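Local structure of arginyl-trna synthetase (Thermus thermophilus, 1IQ0) at residues M1-E7 and D511-L517; R479-I483 and W539-N544; Q497-E502 and E560-R566; L505-L509 and L569-L573. The protein probably catalyses the ATP-dependent attachment of L-arginine to tRNA(Arg), as a monomeric class I aminoacyl-tRNA synthetase that releases AMP and diphosphate. One frame throughout, in Å; residues are numbered along the deposited sequence.

Contact 1 of 4, residues M1-E7 and D511-L517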
loop_
_atom_site.group_PDB
_atom_site.type_symbol
_atom_site.label_atom_id
_atom_site.label_comp_id
_atom_site.label_asym_id
_atom_site.label_seq_id
_atom_site.Cartn_x
_atom_site.Cartn_y
_atom_site.Cartn_z
ATOM N N MET A 1 -22.708 -7.785 -1.823
ATOM C CA MET A 1 -22.493 -6.357 -2.189
ATOM C C MET A 1 -23.621 -5.872 -3.095
ATOM O O MET A 1 -24.717 -6.437 -3.090
ATOM C CB MET A 1 -21.154 -6.196 -2.906
ATOM C CG MET A 1 -20.703 -4.753 -3.068
ATOM S SD MET A 1 -19.309 -4.629 -4.174
ATOM C CE MET A 1 -18.062 -5.493 -3.182
ATOM N N LEU A 2 -23.352 -4.829 -3.875
ATOM C CA LEU A 2 -24.356 -4.272 -4.773
ATOM C C LEU A 2 -23.802 -4.133 -6.190
ATOM O O LEU A 2 -24.311 -4.751 -7.127
ATOM C CB LEU A 2 -24.825 -2.908 -4.249
ATOM C CG LEU A 2 -26.137 -2.296 -4.756
ATOM C CD1 LEU A 2 -26.103 -2.162 -6.264
ATOM C CD2 LEU A 2 -27.308 -3.156 -4.315
ATOM N N ARG A 3 -22.758 -3.323 -6.348
ATOM C CA ARG A 3 -22.155 -3.116 -7.661
ATOM C C ARG A 3 -21.592 -4.398 -8.259
ATOM O O ARG A 3 -21.779 -4.656 -9.445
ATOM C CB ARG A 3 -21.053 -2.063 -7.582
ATOM C CG ARG A 3 -21.571 -0.661 -7.367
ATOM C CD ARG A 3 -20.437 0.337 -7.275
ATOM N NE ARG A 3 -19.638 0.389 -8.495
ATOM C CZ ARG A 3 -18.672 1.276 -8.710
ATOM N NH1 ARG A 3 -18.387 2.187 -7.789
ATOM N NH2 ARG A 3 -17.996 1.258 -9.847
ATOM N N ARG A 4 -20.908 -5.196 -7.443
ATOM C CA ARG A 4 -20.328 -6.448 -7.914
ATOM C C ARG A 4 -21.429 -7.452 -8.220
ATOM O O ARG A 4 -21.322 -8.235 -9.169
ATOM C CB ARG A 4 -19.366 -7.035 -6.869
ATOM C CG ARG A 4 -17.992 -6.358 -6.812
ATOM C CD ARG A 4 -17.221 -6.551 -8.113
ATOM N NE ARG A 4 -15.984 -5.769 -8.170
ATOM C CZ ARG A 4 -14.832 -6.120 -7.602
ATOM N NH1 ARG A 4 -14.734 -7.252 -6.919
ATOM N NH2 ARG A 4 -13.770 -5.335 -7.726
ATOM N N ALA A 5 -22.486 -7.428 -7.414
ATOM C CA ALA A 5 -23.610 -8.332 -7.618
ATOM C C ALA A 5 -24.224 -8.010 -8.977
ATOM O O ALA A 5 -24.695 -8.899 -9.691
ATOM C CB ALA A 5 -24.639 -8.146 -6.514
ATOM N N LEU A 6 -24.194 -6.733 -9.337
ATOM C CA LEU A 6 -24.745 -6.295 -10.609
ATOM C C LEU A 6 -23.852 -6.743 -11.769
ATOM O O LEU A 6 -24.347 -7.150 -12.818
ATOM C CB LEU A 6 -24.904 -4.775 -10.614
ATOM C CG LEU A 6 -25.531 -4.131 -11.852
ATOM C CD1 LEU A 6 -26.816 -4.863 -12.259
ATOM C CD2 LEU A 6 -25.820 -2.662 -11.539
ATOM N N GLU A 7 -22.539 -6.674 -11.578
ATOM C CA GLU A 7 -21.610 -7.094 -12.618
ATOM C C GLU A 7 -21.706 -8.606 -12.788
ATOM O O GLU A 7 -21.590 -9.117 -13.897
ATOM C CB GLU A 7 -20.174 -6.702 -12.254
ATOM C CG GLU A 7 -20.015 -5.230 -11.933
ATOM C CD GLU A 7 -18.573 -4.822 -11.708
ATOM O OE1 GLU A 7 -17.829 -5.593 -11.063
ATOM O OE2 GLU A 7 -18.193 -3.723 -12.167
ATOM N N ASP A 511 -20.185 2.914 -3.085
ATOM C CA ASP A 511 -18.963 2.787 -3.872
ATOM C C ASP A 511 -17.730 2.427 -3.056
ATOM O O ASP A 511 -16.657 2.209 -3.615
ATOM C CB ASP A 511 -18.683 4.082 -4.634
ATOM C CG ASP A 511 -19.749 4.395 -5.648
ATOM O OD1 ASP A 511 -20.292 3.445 -6.245
ATOM O OD2 ASP A 511 -20.036 5.586 -5.865
ATOM N N PHE A 512 -17.879 2.360 -1.739
ATOM C CA PHE A 512 -16.760 2.049 -0.860
ATOM C C PHE A 512 -16.076 0.700 -1.105
ATOM O O PHE A 512 -14.852 0.626 -1.225
ATOM C CB PHE A 512 -17.211 2.107 0.593
ATOM C CG PHE A 512 -16.170 1.628 1.565
ATOM C CD1 PHE A 512 -14.971 2.318 1.713
ATOM C CD2 PHE A 512 -16.380 0.475 2.317
ATOM C CE1 PHE A 512 -13.998 1.869 2.599
ATOM C CE2 PHE A 512 -15.411 0.016 3.205
ATOM C CZ PHE A 512 -14.218 0.715 3.345
ATOM N N GLU A 513 -16.864 -0.368 -1.157
ATOM C CA GLU A 513 -16.306 -1.693 -1.356
ATOM C C GLU A 513 -15.590 -1.825 -2.699
ATOM O O GLU A 513 -14.562 -2.497 -2.794
ATOM C CB GLU A 513 -17.404 -2.757 -1.188
ATOM C CG GLU A 513 -18.019 -2.753 0.221
ATOM C CD GLU A 513 -18.841 -3.999 0.537
ATOM O OE1 GLU A 513 -19.716 -4.371 -0.276
ATOM O OE2 GLU A 513 -18.615 -4.604 1.608
ATOM N N GLU A 514 -16.107 -1.169 -3.729
ATOM C CA GLU A 514 -15.470 -1.236 -5.035
ATOM C C GLU A 514 -14.122 -0.520 -5.005
ATOM O O GLU A 514 -13.161 -0.959 -5.646
ATOM C CB GLU A 514 -16.361 -0.605 -6.105
ATOM C CG GLU A 514 -15.825 -0.754 -7.527
ATOM C CD GLU A 514 -15.596 -2.208 -7.925
ATOM O OE1 GLU A 514 -16.482 -3.048 -7.661
ATOM O OE2 GLU A 514 -14.532 -2.509 -8.511
ATOM N N ALA A 515 -14.055 0.588 -4.274
ATOM C CA ALA A 515 -12.808 1.335 -4.169
ATOM C C ALA A 515 -11.774 0.460 -3.462
ATOM O O ALA A 515 -10.601 0.443 -3.837
ATOM C CB ALA A 515 -13.024 2.634 -3.383
ATOM N N VAL A 516 -12.212 -0.270 -2.442
ATOM C CA VAL A 516 -11.307 -1.146 -1.712
ATOM C C VAL A 516 -10.811 -2.326 -2.560
ATOM O O VAL A 516 -9.613 -2.629 -2.580
ATOM C CB VAL A 516 -11.965 -1.703 -0.445
ATOM C CG1 VAL A 516 -11.039 -2.717 0.213
ATOM C CG2 VAL A 516 -12.267 -0.570 0.521
ATOM N N LEU A 517 -11.730 -2.983 -3.263
ATOM C CA LEU A 517 -11.371 -4.127 -4.091
ATOM C C LEU A 517 -10.540 -3.746 -5.308
ATOM O O LEU A 517 -9.632 -4.478 -5.692
ATOM C CB LEU A 517 -12.629 -4.886 -4.523
ATOM C CG LEU A 517 -13.375 -5.538 -3.353
ATOM C CD1 LEU A 517 -14.612 -6.272 -3.864
ATOM C CD2 LEU A 517 -12.439 -6.504 -2.632
HETATM O O HOH W 1 -18.113 -2.350 -9.643
#
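Glu-514, Arg-3 and Met-1 bury the most surface at this junction between the N-terminal domain and the DALR anticodon-binding domain, where helices 3-7 and 512-517 meet at 76° with axes 10.9 Å apart. Glu-514 is gripped at two points by Arg-4: NH2 to OE2 at 3.0 Å, and a weaker bond from NE to OE1 at 2.8 Å. Glu-7 joins the network through OE1, 3.4 Å from Arg-4 NE, while its OE2 accepts from the backbone of Val-25; a water bridges it weakly to Glu-514. Arg-3 passes beside Glu-514, whose CG lies over one face of its guanidinium, and donates from NH1 to Asp-511 OD1 at 2.8 Å. Asp-511 also pairs with Arg-27. Leu-517 CD1 packs 3.6 Å from CE of the poorly ordered Met-1 and lies over one face of the Arg-4 guanidinium. The arginines of 1-7 face the acids of 511-517, and Arg-4 binds both like-charged Glu-7 and Glu-514, so this contact is held chiefly by charge pairing.

Contact 2 of 4, residues R479-I483 and W539-N544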
loop_
_atom_site.group_PDB
_atom_site.type_symbol
_atom_site.label_atom_id
_atom_site.label_comp_id
_atom_site.label_asym_id
_atom_site.label_seq_id
_atom_site.Cartn_x
_atom_site.Cartn_y
_atom_site.Cartn_z
ATOM N N ARG A 479 -16.757 14.948 12.801
ATOM C CA ARG A 479 -18.007 15.697 12.733
ATOM C C ARG A 479 -19.191 14.724 12.775
ATOM O O ARG A 479 -20.136 14.920 13.532
ATOM C CB ARG A 479 -18.063 16.515 11.440
ATOM C CG ARG A 479 -19.252 17.469 11.342
ATOM C CD ARG A 479 -18.844 18.905 11.663
ATOM N NE ARG A 479 -18.975 19.795 10.509
ATOM C CZ ARG A 479 -18.371 19.608 9.339
ATOM N NH1 ARG A 479 -17.581 18.555 9.155
ATOM N NH2 ARG A 479 -18.552 20.476 8.349
ATOM N N ALA A 480 -19.135 13.678 11.956
ATOM C CA ALA A 480 -20.209 12.689 11.913
ATOM C C ALA A 480 -20.347 12.005 13.269
ATOM O O ALA A 480 -21.453 11.819 13.775
ATOM C CB ALA A 480 -19.919 11.647 10.831
ATOM N N HIS A 481 -19.215 11.642 13.858
ATOM C CA HIS A 481 -19.209 10.975 15.154
ATOM C C HIS A 481 -19.772 11.854 16.277
ATOM O O HIS A 481 -20.449 11.349 17.175
ATOM C CB HIS A 481 -17.783 10.529 15.510
ATOM C CG HIS A 481 -17.714 9.621 16.698
ATOM N ND1 HIS A 481 -17.752 10.084 17.997
ATOM C CD2 HIS A 481 -17.630 8.271 16.784
ATOM C CE1 HIS A 481 -17.692 9.060 18.831
ATOM N NE2 HIS A 481 -17.618 7.949 18.120
ATOM N N SER A 482 -19.500 13.158 16.230
ATOM C CA SER A 482 -19.999 14.055 17.273
ATOM C C SER A 482 -21.532 14.072 17.291
ATOM O O SER A 482 -22.144 14.186 18.349
ATOM C CB SER A 482 -19.464 15.480 17.071
ATOM O OG SER A 482 -20.086 16.101 15.960
ATOM N N ILE A 483 -22.143 13.954 16.117
ATOM C CA ILE A 483 -23.603 13.933 15.999
ATOM C C ILE A 483 -24.168 12.688 16.701
ATOM O O ILE A 483 -25.147 12.770 17.446
ATOM C CB ILE A 483 -24.040 13.914 14.508
ATOM C CG1 ILE A 483 -23.556 15.184 13.808
ATOM C CG2 ILE A 483 -25.565 13.777 14.405
ATOM C CD1 ILE A 483 -23.782 15.189 12.287
ATOM N N TRP A 539 -20.084 14.078 2.283
ATOM C CA TRP A 539 -20.590 14.240 3.639
ATOM C C TRP A 539 -20.669 15.726 4.007
ATOM O O TRP A 539 -21.656 16.176 4.576
ATOM C CB TRP A 539 -19.690 13.504 4.633
ATOM C CG TRP A 539 -19.829 13.988 6.038
ATOM C CD1 TRP A 539 -18.903 14.689 6.757
ATOM C CD2 TRP A 539 -20.973 13.847 6.887
ATOM N NE1 TRP A 539 -19.397 14.995 8.003
ATOM C CE2 TRP A 539 -20.668 14.491 8.110
ATOM C CE3 TRP A 539 -22.225 13.242 6.736
ATOM C CZ2 TRP A 539 -21.574 14.547 9.178
ATOM C CZ3 TRP A 539 -23.130 13.298 7.802
ATOM C CH2 TRP A 539 -22.796 13.947 9.004
ATOM N N ASN A 540 -19.634 16.486 3.677
ATOM C CA ASN A 540 -19.630 17.910 3.980
ATOM C C ASN A 540 -20.726 18.698 3.255
ATOM O O ASN A 540 -21.381 19.545 3.862
ATOM C CB ASN A 540 -18.252 18.512 3.677
ATOM C CG ASN A 540 -17.236 18.191 4.759
ATOM O OD1 ASN A 540 -17.558 18.203 5.945
ATOM N ND2 ASN A 540 -16.010 17.912 4.358
ATOM N N ALA A 541 -20.923 18.425 1.968
ATOM C CA ALA A 541 -21.957 19.109 1.199
ATOM C C ALA A 541 -23.317 18.745 1.801
ATOM O O ALA A 541 -24.214 19.578 1.905
ATOM C CB ALA A 541 -21.901 18.678 -0.270
ATOM N N TYR A 542 -23.454 17.485 2.192
ATOM C CA TYR A 542 -24.681 16.990 2.796
ATOM C C TYR A 542 -24.929 17.724 4.120
ATOM O O TYR A 542 -26.013 18.251 4.354
ATOM C CB TYR A 542 -24.552 15.486 3.044
ATOM C CG TYR A 542 -25.715 14.846 3.767
ATOM C CD1 TYR A 542 -26.925 14.595 3.108
ATOM C CD2 TYR A 542 -25.596 14.455 5.104
ATOM C CE1 TYR A 542 -27.978 13.965 3.756
ATOM C CE2 TYR A 542 -26.644 13.826 5.763
ATOM C CZ TYR A 542 -27.835 13.582 5.081
ATOM O OH TYR A 542 -28.868 12.937 5.723
ATOM N N TYR A 543 -23.911 17.767 4.977
ATOM C CA TYR A 543 -24.030 18.431 6.277
ATOM C C TYR A 543 -24.304 19.938 6.167
ATOM O O TYR A 543 -25.117 20.483 6.911
ATOM C CB TYR A 543 -22.753 18.227 7.087
ATOM C CG TYR A 543 -22.776 18.889 8.455
ATOM C CD1 TYR A 543 -23.294 18.221 9.565
ATOM C CD2 TYR A 543 -22.265 20.176 8.636
ATOM C CE1 TYR A 543 -23.297 18.811 10.820
ATOM C CE2 TYR A 543 -22.267 20.780 9.897
ATOM C CZ TYR A 543 -22.784 20.089 10.980
ATOM O OH TYR A 543 -22.802 20.675 12.220
ATOM N N ASN A 544 -23.614 20.596 5.241
ATOM C CA ASN A 544 -23.751 22.032 5.045
ATOM C C ASN A 544 -24.978 22.514 4.273
ATOM O O ASN A 544 -25.269 23.706 4.284
ATOM C CB ASN A 544 -22.500 22.591 4.347
ATOM C CG ASN A 544 -21.247 22.427 5.181
ATOM O OD1 ASN A 544 -21.274 22.585 6.401
ATOM N ND2 ASN A 544 -20.134 22.116 4.523
#
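Arg-479 donates from NH1 to Asn-540 OD1 at 3.2 Å and, weakly, from NH2 to the same oxygen at 3.5 Å; the amide nitrogen of Asn-540 is held by Tyr-472. This pairing links helices 470-487 and 525-544 of the mainly helical DALR anticodon-binding domain, whose short segments run 47° apart with axes 12.2 Å from each other. The arginine is a knob in a hole formed by Trp-539, Asn-540, Tyr-543 and Asn-544, residues that line one side of the second helix at the spacing of successive turns. Its guanidinium also lies over one face of Tyr-543, an off-centre cation-pi contact with CZ 29° off the ring normal, so the charge is held by an amide at its edge and an aromatic ring over its face.

Further in, the contact becomes apolar. Ala-480 sits over the indole of Trp-539, its CB 3.7 Å from CZ2 in a CH-pi contact with the six-membered ring. Leu-573 and Val-570 of helix 562-583 also pack on Trp-539, tying a third helix to the interface. One turn on from Arg-479, Ile-483 reaches the edges of both aromatic rings: its CD1 stands 3.6 Å from Trp-539 CH2 and 3.9 Å from Tyr-543 CE1.

Contact 3 of 4, residues Q497-E502 and E560-R566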
loop_
_atom_site.group_PDB
_atom_site.type_symbol
_atom_site.label_atom_id
_atom_site.label_comp_id
_atom_site.label_asym_id
_atom_site.label_seq_id
_atom_site.Cartn_x
_atom_site.Cartn_y
_atom_site.Cartn_z
ATOM N N GLN A 497 -39.171 8.233 4.331
ATOM C CA GLN A 497 -39.040 9.681 4.499
ATOM C C GLN A 497 -37.756 10.263 3.884
ATOM O O GLN A 497 -37.494 11.460 3.994
ATOM C CB GLN A 497 -39.115 10.052 5.988
ATOM C CG GLN A 497 -40.477 9.778 6.642
ATOM C CD GLN A 497 -40.578 10.369 8.037
ATOM O OE1 GLN A 497 -40.452 11.581 8.217
ATOM N NE2 GLN A 497 -40.805 9.515 9.034
ATOM N N ALA A 498 -36.972 9.418 3.225
ATOM C CA ALA A 498 -35.722 9.856 2.606
ATOM C C ALA A 498 -35.909 10.933 1.540
ATOM O O ALA A 498 -36.841 10.874 0.742
ATOM C CB ALA A 498 -34.994 8.653 2.002
ATOM N N THR A 499 -35.013 11.916 1.533
ATOM C CA THR A 499 -35.056 12.990 0.540
ATOM C C THR A 499 -33.894 12.746 -0.435
ATOM O O THR A 499 -33.077 11.858 -0.212
ATOM C CB THR A 499 -34.863 14.392 1.197
ATOM O OG1 THR A 499 -33.501 14.540 1.631
ATOM C CG2 THR A 499 -35.793 14.556 2.415
ATOM N N PRO A 500 -33.817 13.520 -1.531
ATOM C CA PRO A 500 -32.725 13.345 -2.492
ATOM C C PRO A 500 -31.345 13.481 -1.829
ATOM O O PRO A 500 -30.350 12.979 -2.358
ATOM C CB PRO A 500 -32.990 14.448 -3.516
ATOM C CG PRO A 500 -34.494 14.513 -3.539
ATOM C CD PRO A 500 -34.828 14.459 -2.052
ATOM N N TYR A 501 -31.287 14.156 -0.678
ATOM C CA TYR A 501 -30.018 14.323 0.040
ATOM C C TYR A 501 -29.564 12.994 0.630
ATOM O O TYR A 501 -28.380 12.660 0.579
ATOM C CB TYR A 501 -30.145 15.333 1.184
ATOM C CG TYR A 501 -30.273 16.778 0.753
ATOM C CD1 TYR A 501 -31.511 17.420 0.760
ATOM C CD2 TYR A 501 -29.151 17.510 0.361
ATOM C CE1 TYR A 501 -31.630 18.764 0.389
ATOM C CE2 TYR A 501 -29.259 18.853 -0.011
ATOM C CZ TYR A 501 -30.503 19.471 0.009
ATOM O OH TYR A 501 -30.610 20.797 -0.342
ATOM N N GLU A 502 -30.499 12.249 1.220
ATOM C CA GLU A 502 -30.168 10.951 1.799
ATOM C C GLU A 502 -29.765 9.988 0.681
ATOM O O GLU A 502 -28.788 9.253 0.809
ATOM C CB GLU A 502 -31.368 10.357 2.551
ATOM C CG GLU A 502 -31.592 10.908 3.949
ATOM C CD GLU A 502 -31.931 12.380 3.943
ATOM O OE1 GLU A 502 -31.165 13.156 4.552
ATOM O OE2 GLU A 502 -32.960 12.761 3.328
ATOM N N GLU A 560 -39.725 12.338 13.776
ATOM C CA GLU A 560 -39.643 10.899 13.981
ATOM C C GLU A 560 -39.582 10.166 12.651
ATOM O O GLU A 560 -40.298 10.510 11.718
ATOM C CB GLU A 560 -40.852 10.414 14.780
ATOM C CG GLU A 560 -40.837 8.925 15.073
ATOM C CD GLU A 560 -41.963 8.514 15.996
ATOM O OE1 GLU A 560 -42.017 9.035 17.129
ATOM O OE2 GLU A 560 -42.795 7.673 15.591
ATOM N N GLY A 561 -38.722 9.156 12.573
ATOM C CA GLY A 561 -38.576 8.398 11.343
ATOM C C GLY A 561 -37.438 8.937 10.502
ATOM O O GLY A 561 -36.557 8.187 10.077
ATOM N N LEU A 562 -37.447 10.243 10.261
ATOM C CA LEU A 562 -36.396 10.875 9.471
ATOM C C LEU A 562 -35.131 10.995 10.317
ATOM O O LEU A 562 -34.021 10.806 9.817
ATOM C CB LEU A 562 -36.822 12.271 9.023
ATOM C CG LEU A 562 -36.444 12.721 7.609
ATOM C CD1 LEU A 562 -36.498 14.261 7.540
ATOM C CD2 LEU A 562 -35.068 12.203 7.224
ATOM N N ARG A 563 -35.304 11.321 11.595
ATOM C CA ARG A 563 -34.174 11.466 12.508
ATOM C C ARG A 563 -33.406 10.150 12.569
ATOM O O ARG A 563 -32.184 10.132 12.442
ATOM C CB ARG A 563 -34.657 11.878 13.910
ATOM C CG ARG A 563 -33.614 11.691 15.016
ATOM C CD ARG A 563 -33.949 12.464 16.303
ATOM N NE ARG A 563 -33.031 12.117 17.396
ATOM C CZ ARG A 563 -32.651 12.947 18.367
ATOM N NH1 ARG A 563 -33.097 14.204 18.410
ATOM N NH2 ARG A 563 -31.823 12.519 19.311
ATOM N N GLU A 564 -34.131 9.050 12.748
ATOM C CA GLU A 564 -33.519 7.730 12.813
ATOM C C GLU A 564 -32.813 7.413 11.488
ATOM O O GLU A 564 -31.693 6.911 11.479
ATOM C CB GLU A 564 -34.582 6.664 13.104
ATOM C CG GLU A 564 -35.179 6.677 14.514
ATOM C CD GLU A 564 -35.892 7.980 14.871
ATOM O OE1 GLU A 564 -36.465 8.633 13.974
ATOM O OE2 GLU A 564 -35.893 8.343 16.063
ATOM N N LEU A 565 -33.467 7.707 10.370
ATOM C CA LEU A 565 -32.868 7.455 9.063
ATOM C C LEU A 565 -31.540 8.197 8.918
ATOM O O LEU A 565 -30.539 7.612 8.494
ATOM C CB LEU A 565 -33.811 7.896 7.941
ATOM C CG LEU A 565 -33.192 7.993 6.541
ATOM C CD1 LEU A 565 -32.673 6.630 6.089
ATOM C CD2 LEU A 565 -34.228 8.510 5.569
ATOM N N ARG A 566 -31.532 9.484 9.266
ATOM C CA ARG A 566 -30.315 10.277 9.150
ATOM C C ARG A 566 -29.225 9.828 10.108
ATOM O O ARG A 566 -28.041 9.879 9.769
ATOM C CB ARG A 566 -30.623 11.768 9.321
ATOM C CG ARG A 566 -31.285 12.332 8.068
ATOM C CD ARG A 566 -31.631 13.802 8.145
ATOM N NE ARG A 566 -32.206 14.221 6.868
ATOM C CZ ARG A 566 -33.039 15.243 6.713
ATOM N NH1 ARG A 566 -33.409 15.977 7.762
ATOM N NH2 ARG A 566 -33.510 15.519 5.508
#
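Two helix starts lie side by side here, with CA atoms 5.8 Å apart between Gln-497 and Leu-562 and 7.4 Å apart between Glu-502 and Arg-566. Thr-499 is the N-cap of helix 500-509, and Gly-561 that of helix 562-583. At phi 95° and psi -51°, Gly-561 adopts a conformation in which a CB would jam against the preceding carbonyl oxygen and also collide with Gln-497 NE2. Its N donates to Glu-564 OE1 at 2.7 Å.

Thr-499 and Glu-502 form a capping box: Thr-499 N donates to Glu-502 OE2 at 2.9 Å, and Tyr-501 N donates to Thr-499 OG1 at 3.2 Å. The other carboxylate oxygen of the box, Glu-502 OE1, crosses to Arg-566 NE at 2.8 Å in a salt bridge near the guanidinium plane. Tyr-542 also bonds to OE1, and Arg-566 NH1 reaches the carbonyl of Pro-554. At the other end of the contact, Gln-497 NE2 donates to Glu-560 O at 2.9 Å and is shared with Asp-494. Between these polar ends Leu-565 CD2 packs 3.7 Å from Ala-498 CB and 3.9 Å from Glu-502 CG. Glu-502 thus does double duty, its carboxylate capping the start of one helix and pairing with the other, so that one side chain takes part in both the capping and the joining of these DALR-domain helices.

Contact 4 of 4, residues L505-L509 and L569-L573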
loop_
_atom_site.group_PDB
_atom_site.type_symbol
_atom_site.label_atom_id
_atom_site.label_comp_id
_atom_site.label_asym_id
_atom_site.label_seq_id
_atom_site.Cartn_x
_atom_site.Cartn_y
_atom_site.Cartn_z
ATOM N N LEU A 505 -26.223 10.751 -0.852
ATOM C CA LEU A 505 -25.159 10.366 0.068
ATOM C C LEU A 505 -25.048 8.845 0.187
ATOM O O LEU A 505 -23.953 8.293 0.180
ATOM C CB LEU A 505 -25.398 10.966 1.453
ATOM C CG LEU A 505 -24.382 10.567 2.533
ATOM C CD1 LEU A 505 -22.962 10.924 2.077
ATOM C CD2 LEU A 505 -24.714 11.284 3.827
ATOM N N ALA A 506 -26.188 8.174 0.308
ATOM C CA ALA A 506 -26.201 6.723 0.417
ATOM C C ALA A 506 -25.505 6.100 -0.799
ATOM O O ALA A 506 -24.744 5.141 -0.667
ATOM C CB ALA A 506 -27.637 6.231 0.514
ATOM N N LEU A 507 -25.762 6.662 -1.980
ATOM C CA LEU A 507 -25.165 6.166 -3.213
ATOM C C LEU A 507 -23.636 6.261 -3.184
ATOM O O LEU A 507 -22.946 5.344 -3.643
ATOM C CB LEU A 507 -25.727 6.930 -4.407
ATOM C CG LEU A 507 -25.424 6.446 -5.826
ATOM C CD1 LEU A 507 -25.720 4.953 -5.979
ATOM C CD2 LEU A 507 -26.280 7.268 -6.794
ATOM N N ASP A 508 -23.093 7.353 -2.648
ATOM C CA ASP A 508 -21.636 7.461 -2.574
ATOM C C ASP A 508 -21.100 6.387 -1.637
ATOM O O ASP A 508 -19.998 5.875 -1.832
ATOM C CB ASP A 508 -21.209 8.842 -2.094
ATOM C CG ASP A 508 -21.440 9.902 -3.142
ATOM O OD1 ASP A 508 -21.326 9.568 -4.340
ATOM O OD2 ASP A 508 -21.729 11.057 -2.773
ATOM N N LEU A 509 -21.892 6.035 -0.629
ATOM C CA LEU A 509 -21.498 5.001 0.315
ATOM C C LEU A 509 -21.445 3.617 -0.349
ATOM O O LEU A 509 -20.688 2.746 0.085
ATOM C CB LEU A 509 -22.466 4.976 1.495
ATOM C CG LEU A 509 -22.219 6.056 2.552
ATOM C CD1 LEU A 509 -23.408 6.145 3.503
ATOM C CD2 LEU A 509 -20.940 5.723 3.313
ATOM N N LEU A 569 -27.638 6.775 8.609
ATOM C CA LEU A 569 -26.837 7.156 7.454
ATOM C C LEU A 569 -25.542 7.804 7.941
ATOM O O LEU A 569 -24.468 7.570 7.383
ATOM C CB LEU A 569 -27.612 8.134 6.578
ATOM C CG LEU A 569 -26.979 8.545 5.252
ATOM C CD1 LEU A 569 -26.691 7.302 4.410
ATOM C CD2 LEU A 569 -27.929 9.488 4.514
ATOM N N VAL A 570 -25.654 8.626 8.984
ATOM C CA VAL A 570 -24.495 9.294 9.560
ATOM C C VAL A 570 -23.558 8.239 10.152
ATOM O O VAL A 570 -22.340 8.335 10.027
ATOM C CB VAL A 570 -24.925 10.295 10.667
ATOM C CG1 VAL A 570 -23.715 10.725 11.492
ATOM C CG2 VAL A 570 -25.582 11.528 10.023
ATOM N N GLN A 571 -24.142 7.223 10.780
ATOM C CA GLN A 571 -23.369 6.153 11.381
ATOM C C GLN A 571 -22.637 5.360 10.301
ATOM O O GLN A 571 -21.456 5.037 10.447
ATOM C CB GLN A 571 -24.279 5.215 12.181
ATOM C CG GLN A 571 -23.522 4.051 12.811
ATOM C CD GLN A 571 -24.406 3.175 13.669
ATOM O OE1 GLN A 571 -25.383 2.601 13.188
ATOM N NE2 GLN A 571 -24.071 3.068 14.948
ATOM N N SER A 572 -23.341 5.042 9.222
ATOM C CA SER A 572 -22.723 4.301 8.129
ATOM C C SER A 572 -21.551 5.105 7.547
ATOM O O SER A 572 -20.508 4.543 7.201
ATOM C CB SER A 572 -23.753 4.004 7.037
ATOM O OG SER A 572 -23.135 3.475 5.878
ATOM N N LEU A 573 -21.724 6.419 7.437
ATOM C CA LEU A 573 -20.657 7.266 6.913
ATOM C C LEU A 573 -19.446 7.320 7.847
ATOM O O LEU A 573 -18.309 7.258 7.386
ATOM C CB LEU A 573 -21.142 8.700 6.673
ATOM C CG LEU A 573 -19.885 9.513 6.329
ATOM C CD1 LEU A 573 -19.833 9.796 4.849
ATOM C CD2 LEU A 573 -19.826 10.765 7.162
#
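Apolar packing makes up nearly all of this buried contact, and leucines provide most of it. Leu-569 extends its side chain between the residues of the facing helix: its CD2 lies 3.7 Å from Leu-505 CD2, while its CD1 lies 3.6 Å from Leu-509 CD1 and 4.1 Å from Ala-506 CB. Leu-509, one turn after Leu-505, has its CA-to-CB bond pointing toward the other segment and sets its CD2 3.9 Å from Leu-573 CA. A looser contact joins Leu-505 CD1 to Leu-573 CD1 at 4.3 Å.

The short segments run in the same general direction, crossing at 30° with axes 10.6 Å apart, and are nearest where the CA atoms of Leu-509 and Leu-573 stand 7.0 Å from each other. They belong to helices 500-509 and 562-583 in the helix bundle of the DALR anticodon-binding domain. Helix 525-544 covers one flank, with Tyr-542 on Leu-505 and Trp-539 on Leu-573; Leu-87, Leu-88 and Ala-91 of helix 84-92 cover Ala-506.

The polar element is slight. Ser-572 OG comes within 3.6 Å of Leu-509 CD1, a van der Waals contact, and its hydroxyl is hydrogen-bonded to the carbonyl oxygen of Ala-91.

In the fold
Contacts 2, 3 and 4 lie within the DALR domain, whereas contact 1 fastens that domain to the N-terminal one. Contacts 3 and 4 hold the same two helices, 500-509 and 562-583, at successive levels about 12 Å apart between centres: polar and partly exposed at the helix starts, leucine-lined and buried further along. Contact 2 adds helices 470-487 and 525-544, with Trp-539 packing on Leu-573 of contact 4 and Tyr-542 reaching Glu-502 of contact 3; its arginine lies in the partly exposed portion. Contact 1 is also largely buried, yet ionic; its segment 511-517 follows 505-509 of contact 4 in the chain, with no other touch between them.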